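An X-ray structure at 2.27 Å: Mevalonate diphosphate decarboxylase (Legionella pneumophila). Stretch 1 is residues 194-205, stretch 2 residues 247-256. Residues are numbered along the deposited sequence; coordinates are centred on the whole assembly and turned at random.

Stretch 1 194-205: VAHKLVKTSPFY
Stretch 2 247-256: KTCEKPFSYI

Stretch 1 continues a helix begun earlier in the chain, with Leu198 N to Val194 O at 2.9 Å and Val199 N to Ala195 O at 3.2 Å; a 3-10 segment spans 199-201 (Thr201 N to Leu198 O, 3.3 Å), and the chain opens at Ser202 (phi/psi -70/144). Stretch 2 has no regular helix or strand; its key phi/psi values are Cys249 -84/-175, Glu250 -52/-51 and Phe253 -144/160. The CA atoms fix the register: Ser202 and Cys249 lie 4.0 Å apart, Ala195 and Phe253 9.0 Å. The chains therefore run antiparallel in order, close at one end and spaced by side chains at the other; together they bury 457 Å².

The polar link is one hydrogen bond, donated by Ser202 OG (chi1 t) to Thr248 OG1 (chi1 p) at 2.7 Å. Ser202 OG also accepts from Phe204 N at 3.2 Å, with an N-H...O angle of 160°, so this small hydroxyl ties the local turn to the other stretch. Thr248 OG1 has a further hydrogen bond elsewhere in the structure. Backbone proximity adds a CA-H...O contact, Ser202 CA to Thr248 O, 3.5 Å with 159° at the hydrogen.

Apolar packing dominates the helical end. Phe253 (chi1 p, chi2 -79°) and Tyr255 (chi1 m, chi2 -72°) both direct CA-to-CB toward the helix. Ala195 CB lies at the edge of both rings, 4.0 Å from Phe253 CZ and 4.3 Å from Tyr255 CZ; its single methyl suits this buried, narrow site. The methyl also abuts Tyr255 OH at 3.2 Å, a hydroxyl hydrogen-bonded elsewhere in the structure. Leu198 (chi1 m, chi2 t) extends CD1 to 3.7 Å from Phe253 CE1, obliquely to the ring.

Between these regions, compact Cys249 (chi1 p) is buried, its CB 3.5 Å from Leu198 O. Thr201 (chi1 m) places CG2 3.0 Å from Glu250 N, a tight contact. Beyond the hydrogen bond, Pro203 CD approaches Thr248 O at 3.3 Å.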

ATOM      1  N   VAL A 194      17.046 -17.881  -4.837  1.00 19.23           N
ATOM      2  CA  VAL A 194      17.953 -17.673  -5.957  1.00 17.92           C
ATOM      3  C   VAL A 194      17.240 -17.718  -7.305  1.00 17.35           C
ATOM      4  O   VAL A 194      17.555 -16.941  -8.206  1.00 16.21           O
ATOM      5  CB  VAL A 194      19.094 -18.721  -5.950  1.00 18.85           C
ATOM      6  CG1 VAL A 194      19.896 -18.639  -7.249  1.00 21.12           C
ATOM      7  CG2 VAL A 194      20.015 -18.473  -4.764  1.00 18.22           C
ATOM      8  N   ALA A 195      16.277 -18.628  -7.442  1.00 17.94           N
ATOM      9  CA  ALA A 195      15.527 -18.760  -8.690  1.00 16.76           C
ATOM     10  C   ALA A 195      14.849 -17.434  -9.020  1.00 16.38           C
ATOM     11  O   ALA A 195      14.779 -17.028 -10.180  1.00 15.60           O
ATOM     12  CB  ALA A 195      14.475 -19.867  -8.557  1.00 16.17           C
ATOM     13  N   HIS A 196      14.347 -16.769  -7.987  1.00 16.81           N
ATOM     14  CA  HIS A 196      13.670 -15.486  -8.152  1.00 18.14           C
ATOM     15  C   HIS A 196      14.628 -14.440  -8.711  1.00 19.92           C
ATOM     16  O   HIS A 196      14.204 -13.484  -9.357  1.00 20.31           O
ATOM     17  CB  HIS A 196      13.111 -15.018  -6.810  1.00 17.75           C
ATOM     18  CG  HIS A 196      11.949 -15.824  -6.321  1.00 18.08           C
ATOM     19  ND1 HIS A 196      11.450 -15.707  -5.042  1.00 18.30           N
ATOM     20  CD2 HIS A 196      11.170 -16.738  -6.946  1.00 17.82           C
ATOM     21  CE1 HIS A 196      10.414 -16.513  -4.899  1.00 18.92           C
ATOM     22  NE2 HIS A 196      10.222 -17.150  -6.040  1.00 20.86           N
ATOM     23  N   LYS A 197      15.919 -14.625  -8.450  1.00 20.54           N
ATOM     24  CA  LYS A 197      16.940 -13.710  -8.942  1.00 24.36           C
ATOM     25  C   LYS A 197      17.299 -14.049 -10.388  1.00 24.17           C
ATOM     26  O   LYS A 197      17.359 -13.175 -11.252  1.00 23.90           O
ATOM     27  CB  LYS A 197      18.212 -13.815  -8.095  1.00 26.54           C
ATOM     28  CG  LYS A 197      18.087 -13.383  -6.639  1.00 32.55           C
ATOM     29  CD  LYS A 197      17.873 -11.876  -6.504  1.00 36.94           C
ATOM     30  CE  LYS A 197      18.391 -11.354  -5.156  1.00 39.52           C
ATOM     31  NZ  LYS A 197      17.806 -12.063  -3.975  1.00 39.85           N
ATOM     32  N   LEU A 198      17.532 -15.330 -10.649  1.00 23.77           N
ATOM     33  CA  LEU A 198      17.924 -15.778 -11.979  1.00 22.68           C
ATOM     34  C   LEU A 198      16.948 -15.446 -13.101  1.00 22.13           C
ATOM     35  O   LEU A 198      17.367 -15.164 -14.225  1.00 21.05           O
ATOM     36  CB  LEU A 198      18.192 -17.285 -11.959  1.00 22.47           C
ATOM     37  CG  LEU A 198      19.336 -17.728 -11.043  1.00 23.25           C
ATOM     38  CD1 LEU A 198      19.436 -19.246 -11.029  1.00 23.06           C
ATOM     39  CD2 LEU A 198      20.640 -17.113 -11.523  1.00 21.68           C
ATOM     40  N   VAL A 199      15.655 -15.463 -12.800  1.00 20.96           N
ATOM     41  CA  VAL A 199      14.644 -15.191 -13.818  1.00 20.44           C
ATOM     42  C   VAL A 199      14.676 -13.799 -14.437  1.00 20.35           C
ATOM     43  O   VAL A 199      13.961 -13.542 -15.405  1.00 20.76           O
ATOM     44  CB  VAL A 199      13.218 -15.462 -13.278  1.00 19.94           C
ATOM     45  CG1 VAL A 199      13.014 -16.952 -13.094  1.00 18.77           C
ATOM     46  CG2 VAL A 199      13.010 -14.738 -11.963  1.00 20.42           C
ATOM     47  N   LYS A 200      15.494 -12.905 -13.892  1.00 21.44           N
ATOM     48  CA  LYS A 200      15.590 -11.552 -14.435  1.00 23.23           C
ATOM     49  C   LYS A 200      16.136 -11.568 -15.864  1.00 22.38           C
ATOM     50  O   LYS A 200      15.864 -10.658 -16.649  1.00 22.62           O
ATOM     51  CB  LYS A 200      16.492 -10.673 -13.554  1.00 25.87           C
ATOM     52  CG  LYS A 200      15.778  -9.982 -12.400  1.00 30.29           C
ATOM     53  CD  LYS A 200      16.013 -10.663 -11.059  1.00 33.44           C
ATOM     54  CE  LYS A 200      15.345  -9.879  -9.921  1.00 37.14           C
ATOM     55  NZ  LYS A 200      15.529 -10.486  -8.559  1.00 36.96           N
ATOM     56  N   THR A 201      16.893 -12.612 -16.195  1.00 20.99           N
ATOM     57  CA  THR A 201      17.481 -12.747 -17.522  1.00 20.21           C
ATOM     58  C   THR A 201      16.536 -13.330 -18.576  1.00 19.20           C
ATOM     59  O   THR A 201      16.844 -13.326 -19.770  1.00 17.93           O
ATOM     60  CB  THR A 201      18.757 -13.603 -17.468  1.00 21.99           C
ATOM     61  OG1 THR A 201      19.736 -12.937 -16.662  1.00 25.95           O
ATOM     62  CG2 THR A 201      19.332 -13.791 -18.863  1.00 25.48           C
ATOM     63  N   SER A 202      15.392 -13.843 -18.149  1.00 16.68           N
ATOM     64  CA  SER A 202      14.449 -14.384 -19.113  1.00 16.13           C
ATOM     65  C   SER A 202      13.860 -13.237 -19.922  1.00 16.54           C
ATOM     66  O   SER A 202      13.621 -12.151 -19.388  1.00 18.62           O
ATOM     67  CB  SER A 202      13.318 -15.126 -18.412  1.00 15.54           C
ATOM     68  OG  SER A 202      12.325 -15.482 -19.354  1.00 14.80           O
ATOM     69  N   PRO A 203      13.613 -13.460 -21.219  1.00 15.68           N
ATOM     70  CA  PRO A 203      13.047 -12.418 -22.080  1.00 15.14           C
ATOM     71  C   PRO A 203      11.602 -12.123 -21.721  1.00 13.00           C
ATOM     72  O   PRO A 203      11.060 -11.091 -22.097  1.00 12.56           O
ATOM     73  CB  PRO A 203      13.155 -13.021 -23.483  1.00 15.34           C
ATOM     74  CG  PRO A 203      14.231 -14.031 -23.360  1.00 16.91           C
ATOM     75  CD  PRO A 203      13.981 -14.642 -22.011  1.00 16.33           C
ATOM     76  N   PHE A 204      10.977 -13.039 -20.993  1.00 14.23           N
ATOM     77  CA  PHE A 204       9.580 -12.881 -20.609  1.00 12.81           C
ATOM     78  C   PHE A 204       9.406 -12.285 -19.217  1.00 11.84           C
ATOM     79  O   PHE A 204       8.285 -12.013 -18.788  1.00 10.42           O
ATOM     80  CB  PHE A 204       8.870 -14.236 -20.674  1.00 13.00           C
ATOM     81  CG  PHE A 204       9.066 -14.964 -21.980  1.00 15.62           C
ATOM     82  CD1 PHE A 204       8.780 -14.344 -23.191  1.00 15.69           C
ATOM     83  CD2 PHE A 204       9.530 -16.278 -21.996  1.00 15.54           C
ATOM     84  CE1 PHE A 204       8.953 -15.027 -24.405  1.00 17.88           C
ATOM     85  CE2 PHE A 204       9.704 -16.964 -23.203  1.00 16.39           C
ATOM     86  CZ  PHE A 204       9.416 -16.337 -24.408  1.00 14.27           C
ATOM     87  N   TYR A 205      10.514 -12.080 -18.516  1.00 13.37           N
ATOM     88  CA  TYR A 205      10.461 -11.527 -17.168  1.00 16.40           C
ATOM     89  C   TYR A 205       9.878 -10.118 -17.145  1.00 17.89           C
ATOM     90  O   TYR A 205       8.998  -9.807 -16.345  1.00 16.77           O
ATOM     91  CB  TYR A 205      11.861 -11.528 -16.557  1.00 17.47           C
ATOM     92  CG  TYR A 205      11.958 -10.828 -15.223  1.00 19.11           C
ATOM     93  CD1 TYR A 205      12.192  -9.456 -15.153  1.00 19.67           C
ATOM     94  CD2 TYR A 205      11.813 -11.535 -14.029  1.00 19.13           C
ATOM     95  CE1 TYR A 205      12.282  -8.806 -13.933  1.00 22.54           C
ATOM     96  CE2 TYR A 205      11.900 -10.893 -12.801  1.00 21.70           C
ATOM     97  CZ  TYR A 205      12.136  -9.528 -12.760  1.00 21.46           C
ATOM     98  OH  TYR A 205      12.228  -8.878 -11.551  1.00 25.76           O
ATOM     99  N   LYS A 247      13.566 -21.804 -17.264  1.00 11.97           N
ATOM    100  CA  LYS A 247      14.253 -22.425 -18.394  1.00 11.89           C
ATOM    101  C   LYS A 247      14.578 -21.517 -19.573  1.00 12.58           C
ATOM    102  O   LYS A 247      15.179 -21.968 -20.553  1.00 14.26           O
ATOM    103  CB  LYS A 247      13.468 -23.645 -18.890  1.00 10.29           C
ATOM    104  CG  LYS A 247      12.178 -23.328 -19.619  1.00  9.22           C
ATOM    105  CD  LYS A 247      11.517 -24.603 -20.137  1.00  6.82           C
ATOM    106  CE  LYS A 247      10.322 -24.299 -21.029  1.00  5.49           C
ATOM    107  NZ  LYS A 247       9.576 -25.533 -21.381  1.00  5.52           N
ATOM    108  N   THR A 248      14.191 -20.248 -19.504  1.00 12.87           N
ATOM    109  CA  THR A 248      14.510 -19.330 -20.598  1.00 12.54           C
ATOM    110  C   THR A 248      15.448 -18.211 -20.145  1.00 14.27           C
ATOM    111  O   THR A 248      15.612 -17.216 -20.843  1.00 15.11           O
ATOM    112  CB  THR A 248      13.244 -18.697 -21.220  1.00  9.85           C
ATOM    113  OG1 THR A 248      12.489 -18.044 -20.202  1.00 10.14           O
ATOM    114  CG2 THR A 248      12.375 -19.758 -21.879  1.00 11.64           C
ATOM    115  N   CYS A 249      16.062 -18.364 -18.974  1.00 16.22           N
ATOM    116  CA  CYS A 249      16.993 -17.344 -18.498  1.00 18.12           C
ATOM    117  C   CYS A 249      18.363 -17.599 -19.127  1.00 19.07           C
ATOM    118  O   CYS A 249      18.507 -18.482 -19.977  1.00 19.67           O
ATOM    119  CB  CYS A 249      17.096 -17.353 -16.966  1.00 13.76           C
ATOM    120  SG  CYS A 249      17.805 -18.845 -16.217  1.00 18.56           S
ATOM    121  N   GLU A 250      19.356 -16.822 -18.709  1.00 20.78           N
ATOM    122  CA  GLU A 250      20.719 -16.937 -19.225  1.00 22.44           C
ATOM    123  C   GLU A 250      21.234 -18.375 -19.156  1.00 23.17           C
ATOM    124  O   GLU A 250      21.735 -18.915 -20.146  1.00 22.66           O
ATOM    125  CB  GLU A 250      21.634 -16.005 -18.432  1.00 23.91           C
ATOM    126  CG  GLU A 250      23.021 -15.823 -19.003  1.00 30.43           C
ATOM    127  CD  GLU A 250      23.677 -14.559 -18.475  1.00 31.66           C
ATOM    128  OE1 GLU A 250      23.151 -13.460 -18.765  1.00 31.86           O
ATOM    129  OE2 GLU A 250      24.704 -14.667 -17.770  1.00 31.26           O
ATOM    130  N   LYS A 251      21.113 -18.990 -17.984  1.00 21.46           N
ATOM    131  CA  LYS A 251      21.543 -20.368 -17.794  1.00 20.72           C
ATOM    132  C   LYS A 251      20.321 -21.193 -17.394  1.00 18.89           C
ATOM    133  O   LYS A 251      20.030 -21.373 -16.213  1.00 18.64           O
ATOM    134  CB  LYS A 251      22.626 -20.440 -16.717  1.00 22.91           C
ATOM    135  CG  LYS A 251      23.971 -19.844 -17.145  1.00 27.45           C
ATOM    136  CD  LYS A 251      24.696 -20.749 -18.142  1.00 31.15           C
ATOM    137  CE  LYS A 251      26.066 -20.196 -18.535  1.00 33.48           C
ATOM    138  NZ  LYS A 251      25.973 -18.906 -19.288  1.00 34.59           N
ATOM    139  N   PRO A 252      19.583 -21.694 -18.392  1.00 17.21           N
ATOM    140  CA  PRO A 252      18.374 -22.505 -18.216  1.00 15.32           C
ATOM    141  C   PRO A 252      18.441 -23.603 -17.156  1.00 13.92           C
ATOM    142  O   PRO A 252      19.396 -24.375 -17.097  1.00 13.48           O
ATOM    143  CB  PRO A 252      18.146 -23.081 -19.611  1.00 16.69           C
ATOM    144  CG  PRO A 252      18.617 -21.969 -20.498  1.00 15.51           C
ATOM    145  CD  PRO A 252      19.898 -21.531 -19.825  1.00 15.58           C
ATOM    146  N   PHE A 253      17.420 -23.652 -16.306  1.00 11.42           N
ATOM    147  CA  PHE A 253      17.321 -24.681 -15.279  1.00 10.04           C
ATOM    148  C   PHE A 253      15.844 -25.007 -15.150  1.00  9.20           C
ATOM    149  O   PHE A 253      14.991 -24.219 -15.559  1.00  9.32           O
ATOM    150  CB  PHE A 253      17.906 -24.224 -13.934  1.00  8.71           C
ATOM    151  CG  PHE A 253      17.209 -23.041 -13.323  1.00  9.86           C
ATOM    152  CD1 PHE A 253      17.463 -21.747 -13.778  1.00  9.60           C
ATOM    153  CD2 PHE A 253      16.316 -23.216 -12.270  1.00  8.50           C
ATOM    154  CE1 PHE A 253      16.835 -20.639 -13.187  1.00  9.23           C
ATOM    155  CE2 PHE A 253      15.683 -22.114 -11.674  1.00  9.31           C
ATOM    156  CZ  PHE A 253      15.946 -20.826 -12.137  1.00  7.79           C
ATOM    157  N   SER A 254      15.527 -26.169 -14.601  1.00 10.07           N
ATOM    158  CA  SER A 254      14.131 -26.540 -14.483  1.00  9.28           C
ATOM    159  C   SER A 254      13.860 -27.489 -13.329  1.00  9.71           C
ATOM    160  O   SER A 254      14.635 -28.413 -13.087  1.00 10.96           O
ATOM    161  CB  SER A 254      13.668 -27.181 -15.794  1.00 10.79           C
ATOM    162  OG  SER A 254      12.344 -27.668 -15.694  1.00 10.21           O
ATOM    163  N   TYR A 255      12.761 -27.243 -12.616  1.00  7.07           N
ATOM    164  CA  TYR A 255      12.356 -28.100 -11.507  1.00  7.70           C
ATOM    165  C   TYR A 255      11.473 -29.178 -12.098  1.00  7.49           C
ATOM    166  O   TYR A 255      11.350 -30.275 -11.554  1.00  7.90           O
ATOM    167  CB  TYR A 255      11.548 -27.313 -10.476  1.00  9.08           C
ATOM    168  CG  TYR A 255      12.323 -26.189  -9.843  1.00 10.24           C
ATOM    169  CD1 TYR A 255      13.345 -26.451  -8.929  1.00  9.70           C
ATOM    170  CD2 TYR A 255      12.038 -24.865 -10.160  1.00  7.59           C
ATOM    171  CE1 TYR A 255      14.061 -25.419  -8.346  1.00 12.36           C
ATOM    172  CE2 TYR A 255      12.748 -23.824  -9.585  1.00 12.13           C
ATOM    173  CZ  TYR A 255      13.756 -24.108  -8.679  1.00 11.44           C
ATOM    174  OH  TYR A 255      14.451 -23.080  -8.113  1.00 13.63           O
ATOM    175  N   ILE A 256      10.848 -28.844 -13.221  1.00  7.16           N
ATOM    176  CA  ILE A 256       9.974 -29.776 -13.907  1.00  7.49           C
ATOM    177  C   ILE A 256      10.855 -30.744 -14.689  1.00  7.71           C
ATOM    178  O   ILE A 256      11.848 -30.345 -15.286  1.00  7.46           O
ATOM    179  CB  ILE A 256       9.023 -29.031 -14.876  1.00  7.84           C
ATOM    180  CG1 ILE A 256       7.984 -28.241 -14.072  1.00  7.52           C
ATOM    181  CG2 ILE A 256       8.355 -30.024 -15.848  1.00  7.04           C
ATOM    182  CD1 ILE A 256       7.220 -27.210 -14.901  1.00  5.96           C
TER